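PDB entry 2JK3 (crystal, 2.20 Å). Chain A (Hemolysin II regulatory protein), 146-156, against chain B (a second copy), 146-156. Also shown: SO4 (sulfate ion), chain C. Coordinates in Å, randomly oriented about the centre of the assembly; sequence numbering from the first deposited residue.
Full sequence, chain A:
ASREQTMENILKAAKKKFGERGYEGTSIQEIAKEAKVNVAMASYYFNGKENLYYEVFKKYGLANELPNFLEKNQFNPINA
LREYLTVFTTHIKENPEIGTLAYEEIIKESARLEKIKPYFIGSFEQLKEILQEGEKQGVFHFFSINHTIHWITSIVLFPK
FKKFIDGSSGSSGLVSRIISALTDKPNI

Chain A, residues 146-156: NHTIHWITSIV
Chain B, residues 146-156: NHTIHWITSIV

Both stretches are α-helical throughout, held by i to i+4 backbone hydrogen bonds from N to O. Their axes approach to 9.3 Å and cross at 90°, so contact is concentrated near one point. The register places Trp151(A) CA 5.8 Å from Trp151(B) CA, and 518 Å² is buried, both sides summed. Each helix contributes His147, His150, Trp151, Ser154 and Ile155, residues spaced three or four apart and hence on one face.

At the crossing, both tryptophans point CA-to-CB toward the partner and adopt chi1 p (68° in A, 61° in B) with chi2 -104°. The indoles thereby lie flat on one another: the five-membered rings form a face-to-face stack, centroids 4.2 Å apart and planes at 19°. Trp151(A) CB also packs on Trp151(B) CE3 at 3.8 Å.

The His147 side chains start sideways, but chi1 t (174° and 173°) with chi2 near 77° carries the imidazoles to the partner's indole. His147(A) NE2 lies 3.2 Å from Trp151(B) CZ3, and His147(B) NE2 lies 3.3 Å from Trp151(A) CZ3. In both pairs CZ3 sits at the edge of the imidazole, near its plane; the ring planes meet at 68° and 72°.

Ile155 is the most covered residue of each stretch. It too points toward the partner, with chi1 p (68° and 65°) and chi2 t (169° and 177°). The Ile155(A) side chain fits as a knob among His147(B), His150(B), Trp151(B) and Ser154(B). Its CG2 lies 3.8 Å from Trp151(B) CB and makes a CH-pi contact over the His150(B) ring, 4.2 Å from the centroid and 23° off the normal. Reciprocally, Ile155(B) CD1 lies over a face of His150(A), while Ile155(B) CG2 comes within 3.4 Å of His150(A) NE2. The His150 rings reach these positions through chi1 t (178° and 175°).

Ser154, chi1 t in both copies (156° and -171°), supplies the direct polar link: Ser154(A) OG and Ser154(B) OG hydrogen bond at 2.8 Å. One water lies 2.8 Å from Ser154(A) OG and donates to Ser154(B) O at 2.7 Å; another, 2.9 Å from His150(A) NE2, donates to Ile155(B) O at 2.9 Å. The two waters thus join side chains of A to backbone carbonyls of B.

Out of the partner's reach, Thr153 takes chi1 p (62° in both), which lets its hydroxyl bond back along its own helix: Thr153(A) OG1 donates to Ile149(A) O at 2.9 Å, and Thr153(B) OG1 to Ile149(B) O at 3.1 Å.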

ATOM      1  N   ASN A 146      -5.463  17.268  -1.968  1.00 13.57           N
ATOM      2  CA  ASN A 146      -5.956  16.007  -1.458  1.00 19.10           C
ATOM      3  C   ASN A 146      -5.395  14.822  -2.213  1.00 20.88           C
ATOM      4  O   ASN A 146      -4.772  13.912  -1.586  1.00 23.89           O
ATOM      5  CB  ASN A 146      -7.521  16.059  -1.474  1.00 19.95           C
ATOM      6  CG  ASN A 146      -8.031  16.862  -0.317  1.00 21.16           C
ATOM      7  OD1 ASN A 146      -7.274  17.112   0.617  1.00 25.61           O
ATOM      8  ND2 ASN A 146      -9.278  17.269  -0.344  1.00 14.73           N
ATOM      9  N   HIS A 147      -5.540  14.851  -3.554  1.00 17.94           N
ATOM     10  CA  HIS A 147      -4.904  13.826  -4.418  1.00 20.51           C
ATOM     11  C   HIS A 147      -3.402  13.734  -4.136  1.00 20.21           C
ATOM     12  O   HIS A 147      -2.817  12.650  -4.005  1.00 24.43           O
ATOM     13  CB  HIS A 147      -5.178  14.038  -5.931  1.00 19.30           C
ATOM     14  CG  HIS A 147      -4.402  13.079  -6.789  1.00 28.38           C
ATOM     15  ND1 HIS A 147      -4.786  11.760  -6.954  1.00 26.54           N
ATOM     16  CD2 HIS A 147      -3.200  13.201  -7.416  1.00 23.92           C
ATOM     17  CE1 HIS A 147      -3.880  11.129  -7.684  1.00 18.93           C
ATOM     18  NE2 HIS A 147      -2.923  11.985  -8.001  1.00 25.78           N
ATOM     19  N   THR A 148      -2.761  14.878  -3.970  1.00 24.04           N
ATOM     20  CA  THR A 148      -1.288  14.897  -3.852  1.00 17.23           C
ATOM     21  C   THR A 148      -0.848  14.269  -2.528  1.00 21.89           C
ATOM     22  O   THR A 148       0.141  13.539  -2.456  1.00 22.87           O
ATOM     23  CB  THR A 148      -0.781  16.368  -3.924  1.00 21.19           C
ATOM     24  OG1 THR A 148      -1.236  16.988  -5.114  1.00 21.19           O
ATOM     25  CG2 THR A 148       0.742  16.463  -3.932  1.00 11.99           C
ATOM     26  N   ILE A 149      -1.520  14.647  -1.447  1.00 24.47           N
ATOM     27  CA  ILE A 149      -1.249  14.080  -0.160  1.00 25.19           C
ATOM     28  C   ILE A 149      -1.440  12.542  -0.199  1.00 25.32           C
ATOM     29  O   ILE A 149      -0.615  11.760   0.328  1.00 23.18           O
ATOM     30  CB  ILE A 149      -2.225  14.648   0.877  1.00 28.73           C
ATOM     31  CG1 ILE A 149      -1.804  16.051   1.274  1.00 28.70           C
ATOM     32  CG2 ILE A 149      -2.238  13.778   2.156  1.00 28.02           C
ATOM     33  CD1 ILE A 149      -2.953  16.798   1.958  1.00  8.57           C
ATOM     34  N   HIS A 150      -2.528  12.131  -0.825  1.00 21.41           N
ATOM     35  CA  HIS A 150      -2.769  10.710  -1.062  1.00 20.87           C
ATOM     36  C   HIS A 150      -1.625   9.951  -1.740  1.00 22.89           C
ATOM     37  O   HIS A 150      -1.204   8.914  -1.230  1.00 24.49           O
ATOM     38  CB  HIS A 150      -4.065  10.556  -1.803  1.00 18.01           C
ATOM     39  CG  HIS A 150      -4.408   9.151  -2.150  1.00 26.08           C
ATOM     40  ND1 HIS A 150      -5.440   8.842  -3.009  1.00 21.67           N
ATOM     41  CD2 HIS A 150      -3.846   7.968  -1.789  1.00 23.15           C
ATOM     42  CE1 HIS A 150      -5.512   7.527  -3.149  1.00 24.46           C
ATOM     43  NE2 HIS A 150      -4.562   6.974  -2.411  1.00 25.60           N
ATOM     44  N   TRP A 151      -1.094  10.440  -2.867  1.00 22.25           N
ATOM     45  CA  TRP A 151      -0.065   9.653  -3.536  1.00 19.22           C
ATOM     46  C   TRP A 151       1.237   9.774  -2.836  1.00 21.56           C
ATOM     47  O   TRP A 151       2.056   8.849  -2.883  1.00 23.97           O
ATOM     48  CB  TRP A 151       0.059   9.909  -5.060  1.00 19.51           C
ATOM     49  CG  TRP A 151       0.557  11.226  -5.555  1.00 15.20           C
ATOM     50  CD1 TRP A 151      -0.203  12.278  -6.123  1.00  7.20           C
ATOM     51  CD2 TRP A 151       1.930  11.633  -5.642  1.00  5.01           C
ATOM     52  NE1 TRP A 151       0.655  13.309  -6.474  1.00 19.11           N
ATOM     53  CE2 TRP A 151       1.957  12.943  -6.178  1.00 14.68           C
ATOM     54  CE3 TRP A 151       3.150  11.039  -5.232  1.00 22.97           C
ATOM     55  CZ2 TRP A 151       3.179  13.632  -6.421  1.00 11.52           C
ATOM     56  CZ3 TRP A 151       4.320  11.734  -5.404  1.00 13.44           C
ATOM     57  CH2 TRP A 151       4.333  13.028  -5.995  1.00 26.86           C
ATOM     58  N   ILE A 152       1.469  10.893  -2.163  1.00 21.11           N
ATOM     59  CA  ILE A 152       2.740  11.008  -1.487  1.00 21.83           C
ATOM     60  C   ILE A 152       2.787  10.048  -0.289  1.00 24.78           C
ATOM     61  O   ILE A 152       3.737   9.280  -0.134  1.00 23.51           O
ATOM     62  CB  ILE A 152       3.028  12.434  -1.000  1.00 23.07           C
ATOM     63  CG1 ILE A 152       3.403  13.330  -2.196  1.00 18.34           C
ATOM     64  CG2 ILE A 152       4.211  12.368  -0.039  1.00 16.52           C
ATOM     65  CD1 ILE A 152       3.538  14.843  -1.868  1.00 18.04           C
ATOM     66  N   THR A 153       1.751  10.084   0.557  1.00 24.12           N
ATOM     67  CA  THR A 153       1.763   9.208   1.727  1.00 26.19           C
ATOM     68  C   THR A 153       1.642   7.745   1.301  1.00 27.34           C
ATOM     69  O   THR A 153       2.208   6.869   1.931  1.00 24.66           O
ATOM     70  CB  THR A 153       0.672   9.581   2.712  1.00 29.21           C
ATOM     71  OG1 THR A 153      -0.617   9.415   2.096  1.00 25.06           O
ATOM     72  CG2 THR A 153       0.855  11.041   3.171  1.00 29.96           C
ATOM     73  N   SER A 154       0.923   7.478   0.210  1.00 26.77           N
ATOM     74  CA  SER A 154       0.828   6.105  -0.239  1.00 25.55           C
ATOM     75  C   SER A 154       2.194   5.502  -0.588  1.00 26.39           C
ATOM     76  O   SER A 154       2.482   4.361  -0.223  1.00 24.17           O
ATOM     77  CB  SER A 154      -0.140   5.947  -1.400  1.00 23.06           C
ATOM     78  OG  SER A 154       0.234   4.789  -2.114  1.00 26.37           O
ATOM     79  N   ILE A 155       3.048   6.246  -1.287  1.00 24.05           N
ATOM     80  CA  ILE A 155       4.351   5.661  -1.649  1.00 22.56           C
ATOM     81  C   ILE A 155       5.380   5.769  -0.509  1.00 23.08           C
ATOM     82  O   ILE A 155       6.293   4.933  -0.377  1.00 25.80           O
ATOM     83  CB  ILE A 155       4.869   6.211  -3.033  1.00 23.01           C
ATOM     84  CG1 ILE A 155       5.229   7.714  -2.948  1.00 23.14           C
ATOM     85  CG2 ILE A 155       3.735   6.098  -4.050  1.00 18.32           C
ATOM     86  CD1 ILE A 155       5.977   8.276  -4.148  1.00 24.75           C
ATOM     87  N   VAL A 156       5.235   6.766   0.344  1.00 23.71           N
ATOM     88  CA  VAL A 156       6.200   6.916   1.413  1.00 25.43           C
ATOM     89  C   VAL A 156       5.972   5.842   2.459  1.00 26.21           C
ATOM     90  O   VAL A 156       6.908   5.357   3.104  1.00 23.20           O
ATOM     91  CB  VAL A 156       6.128   8.329   2.107  1.00 30.17           C
ATOM     92  CG1 VAL A 156       6.648   8.246   3.522  1.00 27.00           C
ATOM     93  CG2 VAL A 156       6.954   9.347   1.309  1.00 29.33           C
TER
ATOM     94  N   ASN B 146       8.593   6.915 -14.832  1.00 23.98           N
ATOM     95  CA  ASN B 146       8.689   5.824 -13.878  1.00 25.01           C
ATOM     96  C   ASN B 146       8.097   6.199 -12.526  1.00 26.95           C
ATOM     97  O   ASN B 146       7.410   5.390 -11.917  1.00 29.45           O
ATOM     98  CB  ASN B 146      10.125   5.353 -13.710  1.00 22.14           C
ATOM     99  CG  ASN B 146      10.613   4.563 -14.926  1.00 35.22           C
ATOM    100  OD1 ASN B 146      11.755   4.746 -15.367  1.00 38.51           O
ATOM    101  ND2 ASN B 146       9.738   3.693 -15.493  1.00 24.69           N
ATOM    102  N   HIS B 147       8.372   7.421 -12.063  1.00 24.48           N
ATOM    103  CA  HIS B 147       7.764   7.910 -10.840  1.00 23.01           C
ATOM    104  C   HIS B 147       6.230   7.983 -10.969  1.00 21.28           C
ATOM    105  O   HIS B 147       5.523   7.680 -10.035  1.00 19.93           O
ATOM    106  CB  HIS B 147       8.304   9.291 -10.458  1.00 20.34           C
ATOM    107  CG  HIS B 147       7.572   9.899  -9.302  1.00 30.00           C
ATOM    108  ND1 HIS B 147       7.773   9.499  -7.994  1.00 25.99           N
ATOM    109  CD2 HIS B 147       6.602  10.844  -9.261  1.00 26.65           C
ATOM    110  CE1 HIS B 147       6.970  10.191  -7.200  1.00 17.38           C
ATOM    111  NE2 HIS B 147       6.268  11.030  -7.943  1.00 28.05           N
ATOM    112  N   THR B 148       5.720   8.372 -12.125  1.00 17.78           N
ATOM    113  CA  THR B 148       4.254   8.387 -12.334  1.00 20.82           C
ATOM    114  C   THR B 148       3.657   6.989 -12.333  1.00 23.54           C
ATOM    115  O   THR B 148       2.584   6.742 -11.793  1.00 25.23           O
ATOM    116  CB  THR B 148       3.925   9.061 -13.679  1.00 19.09           C
ATOM    117  OG1 THR B 148       4.602  10.324 -13.730  1.00 18.24           O
ATOM    118  CG2 THR B 148       2.409   9.236 -13.899  1.00 20.91           C
ATOM    119  N   ILE B 149       4.344   6.043 -12.950  1.00 26.41           N
ATOM    120  CA  ILE B 149       3.801   4.675 -12.983  1.00 25.06           C
ATOM    121  C   ILE B 149       3.706   4.177 -11.539  1.00 24.67           C
ATOM    122  O   ILE B 149       2.722   3.545 -11.107  1.00 20.26           O
ATOM    123  CB  ILE B 149       4.728   3.762 -13.835  1.00 26.29           C
ATOM    124  CG1 ILE B 149       4.527   4.061 -15.328  1.00 18.06           C
ATOM    125  CG2 ILE B 149       4.572   2.269 -13.482  1.00 23.64           C
ATOM    126  CD1 ILE B 149       5.609   3.425 -16.225  1.00 16.98           C
ATOM    127  N   HIS B 150       4.741   4.521 -10.792  1.00 22.35           N
ATOM    128  CA  HIS B 150       4.883   4.102  -9.410  1.00 22.06           C
ATOM    129  C   HIS B 150       3.744   4.594  -8.525  1.00 23.79           C
ATOM    130  O   HIS B 150       3.171   3.814  -7.787  1.00 24.04           O
ATOM    131  CB  HIS B 150       6.219   4.595  -8.890  1.00 21.89           C
ATOM    132  CG  HIS B 150       6.451   4.324  -7.439  1.00 27.96           C
ATOM    133  ND1 HIS B 150       7.430   4.974  -6.712  1.00 22.91           N
ATOM    134  CD2 HIS B 150       5.839   3.474  -6.575  1.00 20.87           C
ATOM    135  CE1 HIS B 150       7.406   4.544  -5.461  1.00 12.54           C
ATOM    136  NE2 HIS B 150       6.456   3.627  -5.356  1.00 17.72           N
ATOM    137  N   TRP B 151       3.395   5.875  -8.557  1.00 23.28           N
ATOM    138  CA  TRP B 151       2.380   6.276  -7.637  1.00 22.33           C
ATOM    139  C   TRP B 151       1.023   5.894  -8.167  1.00 23.89           C
ATOM    140  O   TRP B 151       0.098   5.719  -7.399  1.00 25.98           O
ATOM    141  CB  TRP B 151       2.434   7.769  -7.245  1.00 21.81           C
ATOM    142  CG  TRP B 151       2.266   8.832  -8.344  1.00 13.58           C
ATOM    143  CD1 TRP B 151       3.279   9.597  -8.897  1.00 16.66           C
ATOM    144  CD2 TRP B 151       1.031   9.325  -8.936  1.00 14.95           C
ATOM    145  NE1 TRP B 151       2.740  10.489  -9.813  1.00 19.35           N
ATOM    146  CE2 TRP B 151       1.373  10.358  -9.827  1.00 17.42           C
ATOM    147  CE3 TRP B 151      -0.330   9.010  -8.765  1.00 11.32           C
ATOM    148  CZ2 TRP B 151       0.417  11.027 -10.608  1.00 19.68           C
ATOM    149  CZ3 TRP B 151      -1.262   9.673  -9.533  1.00 25.96           C
ATOM    150  CH2 TRP B 151      -0.883  10.688 -10.435  1.00 21.66           C
ATOM    151  N   ILE B 152       0.871   5.813  -9.480  1.00 25.12           N
ATOM    152  CA  ILE B 152      -0.436   5.366  -9.992  1.00 24.20           C
ATOM    153  C   ILE B 152      -0.721   3.924  -9.597  1.00 23.59           C
ATOM    154  O   ILE B 152      -1.796   3.611  -9.124  1.00 22.60           O
ATOM    155  CB  ILE B 152      -0.584   5.500 -11.523  1.00 25.01           C
ATOM    156  CG1 ILE B 152      -0.633   6.987 -11.905  1.00 21.88           C
ATOM    157  CG2 ILE B 152      -1.866   4.743 -12.023  1.00 22.03           C
ATOM    158  CD1 ILE B 152      -0.671   7.229 -13.377  1.00 23.81           C
ATOM    159  N   THR B 153       0.227   3.026  -9.802  1.00 24.79           N
ATOM    160  CA  THR B 153      -0.092   1.622  -9.533  1.00 25.85           C
ATOM    161  C   THR B 153      -0.279   1.407  -8.031  1.00 27.30           C
ATOM    162  O   THR B 153      -1.119   0.636  -7.594  1.00 28.42           O
ATOM    163  CB  THR B 153       0.967   0.661 -10.118  1.00 26.48           C
ATOM    164  OG1 THR B 153       2.247   0.905  -9.517  1.00 24.10           O
ATOM    165  CG2 THR B 153       1.087   0.867 -11.617  1.00 23.68           C
ATOM    166  N   SER B 154       0.506   2.135  -7.251  1.00 26.94           N
ATOM    167  CA  SER B 154       0.399   2.136  -5.808  1.00 25.10           C
ATOM    168  C   SER B 154      -1.004   2.528  -5.292  1.00 24.64           C
ATOM    169  O   SER B 154      -1.569   1.888  -4.396  1.00 24.67           O
ATOM    170  CB  SER B 154       1.455   3.089  -5.270  1.00 23.98           C
ATOM    171  OG  SER B 154       1.574   3.021  -3.859  1.00 32.37           O
ATOM    172  N   ILE B 155      -1.579   3.585  -5.822  1.00 23.60           N
ATOM    173  CA  ILE B 155      -2.886   3.978  -5.319  1.00 24.82           C
ATOM    174  C   ILE B 155      -4.014   3.183  -5.949  1.00 25.25           C
ATOM    175  O   ILE B 155      -5.061   3.039  -5.317  1.00 29.08           O
ATOM    176  CB  ILE B 155      -3.161   5.540  -5.398  1.00 25.22           C
ATOM    177  CG1 ILE B 155      -3.221   6.064  -6.827  1.00 21.34           C
ATOM    178  CG2 ILE B 155      -2.074   6.326  -4.698  1.00 29.86           C
ATOM    179  CD1 ILE B 155      -3.585   7.631  -6.890  1.00 13.23           C
ATOM    180  N   VAL B 156      -3.842   2.644  -7.164  1.00 26.35           N
ATOM    181  CA  VAL B 156      -4.943   1.839  -7.773  1.00 26.57           C
ATOM    182  C   VAL B 156      -5.056   0.410  -7.200  1.00 28.18           C
ATOM    183  O   VAL B 156      -6.140  -0.186  -7.122  1.00 25.98           O
ATOM    184  CB  VAL B 156      -4.879   1.754  -9.334  1.00 28.71           C
ATOM    185  CG1 VAL B 156      -4.860   3.145  -9.945  1.00 23.90           C
ATOM    186  CG2 VAL B 156      -3.667   0.940  -9.816  1.00 28.95           C
TER
HETATM  187  S   SO4 C1191     -10.627  16.543  -4.330  1.00 52.46           S
HETATM  188  O1  SO4 C1191     -11.047  15.161  -4.178  1.00 58.62           O
HETATM  189  O2  SO4 C1191     -11.774  17.340  -4.770  1.00 52.24           O
HETATM  190  O3  SO4 C1191     -10.142  16.981  -3.030  1.00 57.07           O
HETATM  191  O4  SO4 C1191      -9.541  16.662  -5.297  1.00 57.36           O
HETATM  192  O   HOH W   1      -5.081   4.122  -2.637  1.00 31.88           O
HETATM  193  O   HOH W   2      -1.996   3.073  -1.975  1.00 43.22           O